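Phosphoribosylaminoimidazole carboxylase (Treponema denticola, PDB 5C5D) catalyses the reversible carboxylation of 5-aminoimidazole ribonucleotide (AIR) with CO2 to 4-carboxy-5-aminoimidazole ribonucleotide (CAIR) in de novo purine biosynthesis. Local coordinates at the interface of chains A and B. Sequence-based numbering; all coordinates share one arbitrary frame. Chains: chain A/B, phosphoribosylaminoimidazole carboxylase.

The interface of chains A and B. Residues chain A 3, 59-61, 82-83, 127-128; chain B 130-131.
B:Leu130 and B:Tyr131 both set CG anti to their own carbonyl carbon (chi1 -62° and -65°), and from neighbouring positions the two side chains reach into chain A, the leucine toward A:Lys60 and A:Leu61, the tyrosine toward A:Pro59. The leucine splits its work between its methyls. CD1 enters a hydrophobic pocket, 3.7 Å from CD2 of A:Leu61; the two leucine side chains cross at about a right angle. CG2 of A:Ile127 and the ring carbon CE1 of A:Phe128 border the same methyl, each 4.0 Å from CD1. CD2, the other branch, lies 3.8 Å from CA of A:Gly82. The backbone carbonyl O of A:Lys60 lies 3.6 Å from both CD1 and CD2, so the fork of the leucine straddles this oxygen in van der Waals contact.

B:Tyr131 makes contact with its hydroxyl and the outer rim of its ring. Its chi2 of 88° sets the ring about perpendicular to the pyrrolidine of A:Pro59, whose CG lies to one side of the ring plane, 3.6 Å from both CE2 and CZ; the phenol OH rests against CB and CG. The same OH approaches CD1 of A:Phe128 at 3.6 Å. Within chain A, CB of A:Pro3 caps one face of the phenylalanine ring over its centre, which should help fix that ring beside both visitors. Within this patch no polar pairing joins the chains, and apolar packing makes the contact. It is one of two equivalent patches in the two-fold interface, where the loop between helices 117-128 and 133-157 of chain B docks against the start of strand 60-65 and the end of helix 117-128 of chain A, within an assembly of eight copies.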
loop_
_atom_site.group_PDB
_atom_site.type_symbol
_atom_site.label_atom_id
_atom_site.label_comp_id
_atom_site.label_asym_id
_atom_site.label_seq_id
_atom_site.Cartn_x
_atom_site.Cartn_y
_atom_site.Cartn_z
ATOM N N PRO A 3 -10.849 14.280 -38.047
ATOM C CA PRO A 3 -9.977 14.306 -36.867
ATOM C C PRO A 3 -8.805 13.322 -37.006
ATOM O O PRO A 3 -8.859 12.426 -37.853
ATOM C CB PRO A 3 -10.921 13.905 -35.729
ATOM C CG PRO A 3 -12.263 14.302 -36.169
ATOM C CD PRO A 3 -12.264 14.090 -37.675
ATOM N N PRO A 59 -8.636 18.673 -36.419
ATOM C CA PRO A 59 -8.749 18.348 -34.995
ATOM C C PRO A 59 -7.865 17.173 -34.634
ATOM O O PRO A 59 -7.875 16.157 -35.332
ATOM C CB PRO A 59 -10.227 17.986 -34.821
ATOM C CG PRO A 59 -10.910 18.417 -36.096
ATOM C CD PRO A 59 -9.865 18.330 -37.149
ATOM N N LYS A 60 -7.110 17.297 -33.554
ATOM C CA LYS A 60 -6.244 16.198 -33.162
ATOM C C LYS A 60 -6.162 16.001 -31.667
ATOM O O LYS A 60 -6.232 16.952 -30.898
ATOM C CB LYS A 60 -4.836 16.402 -33.717
ATOM C CG LYS A 60 -4.144 17.654 -33.208
ATOM C CD LYS A 60 -2.986 18.092 -34.146
ATOM C CE LYS A 60 -3.480 18.972 -35.265
ATOM N NZ LYS A 60 -3.813 20.327 -34.754
ATOM N N LEU A 61 -5.994 14.734 -31.303
ATOM C CA LEU A 61 -5.680 14.306 -29.939
ATOM C C LEU A 61 -4.450 13.410 -29.969
ATOM O O LEU A 61 -4.197 12.714 -30.949
ATOM C CB LEU A 61 -6.855 13.553 -29.318
ATOM C CG LEU A 61 -8.103 14.350 -28.993
ATOM C CD1 LEU A 61 -9.241 13.413 -28.629
ATOM C CD2 LEU A 61 -7.839 15.349 -27.888
ATOM N N GLY A 82 -3.469 21.250 -27.969
ATOM C CA GLY A 82 -4.756 20.698 -27.622
ATOM C C GLY A 82 -4.670 19.693 -26.491
ATOM O O GLY A 82 -3.609 19.464 -25.945
ATOM N N ALA A 83 -5.809 19.110 -26.158
ATOM C CA ALA A 83 -5.873 18.093 -25.111
ATOM C C ALA A 83 -5.080 16.823 -25.450
ATOM O O ALA A 83 -4.893 16.474 -26.627
ATOM C CB ALA A 83 -7.323 17.755 -24.853
ATOM N N ILE A 127 -14.673 13.212 -27.161
ATOM C CA ILE A 127 -14.115 14.556 -27.186
ATOM C C ILE A 127 -14.453 15.220 -28.542
ATOM O O ILE A 127 -14.963 16.341 -28.573
ATOM C CB ILE A 127 -12.590 14.542 -26.951
ATOM C CG1 ILE A 127 -12.322 14.418 -25.446
ATOM C CG2 ILE A 127 -11.936 15.795 -27.492
ATOM C CD1 ILE A 127 -10.858 14.175 -25.076
ATOM N N PHE A 128 -14.188 14.514 -29.636
ATOM C CA PHE A 128 -14.529 15.021 -30.979
ATOM C C PHE A 128 -16.035 15.197 -31.126
ATOM O O PHE A 128 -16.494 16.117 -31.795
ATOM C CB PHE A 128 -14.032 14.074 -32.069
ATOM C CG PHE A 128 -12.530 13.917 -32.109
ATOM C CD1 PHE A 128 -11.704 15.034 -32.146
ATOM C CD2 PHE A 128 -11.953 12.661 -32.119
ATOM C CE1 PHE A 128 -10.335 14.903 -32.178
ATOM C CE2 PHE A 128 -10.580 12.519 -32.157
ATOM C CZ PHE A 128 -9.768 13.645 -32.197
ATOM N N LEU B 130 -9.954 22.476 -29.453
ATOM C CA LEU B 130 -9.801 21.743 -30.696
ATOM C C LEU B 130 -10.681 22.350 -31.791
ATOM O O LEU B 130 -10.400 22.178 -32.976
ATOM C CB LEU B 130 -10.156 20.272 -30.521
ATOM C CG LEU B 130 -9.309 19.455 -29.540
ATOM C CD1 LEU B 130 -9.485 17.979 -29.836
ATOM C CD2 LEU B 130 -7.855 19.834 -29.591
ATOM N N TYR B 131 -11.735 23.049 -31.386
ATOM C CA TYR B 131 -12.695 23.637 -32.337
ATOM C C TYR B 131 -13.018 25.111 -32.049
ATOM O O TYR B 131 -13.773 25.745 -32.800
ATOM C CB TYR B 131 -13.989 22.827 -32.331
ATOM C CG TYR B 131 -13.856 21.403 -32.828
ATOM C CD1 TYR B 131 -13.521 20.384 -31.952
ATOM C CD2 TYR B 131 -14.066 21.070 -34.160
ATOM C CE1 TYR B 131 -13.416 19.073 -32.375
ATOM C CE2 TYR B 131 -13.959 19.750 -34.604
ATOM C CZ TYR B 131 -13.627 18.751 -33.692
ATOM O OH TYR B 131 -13.501 17.431 -34.085
#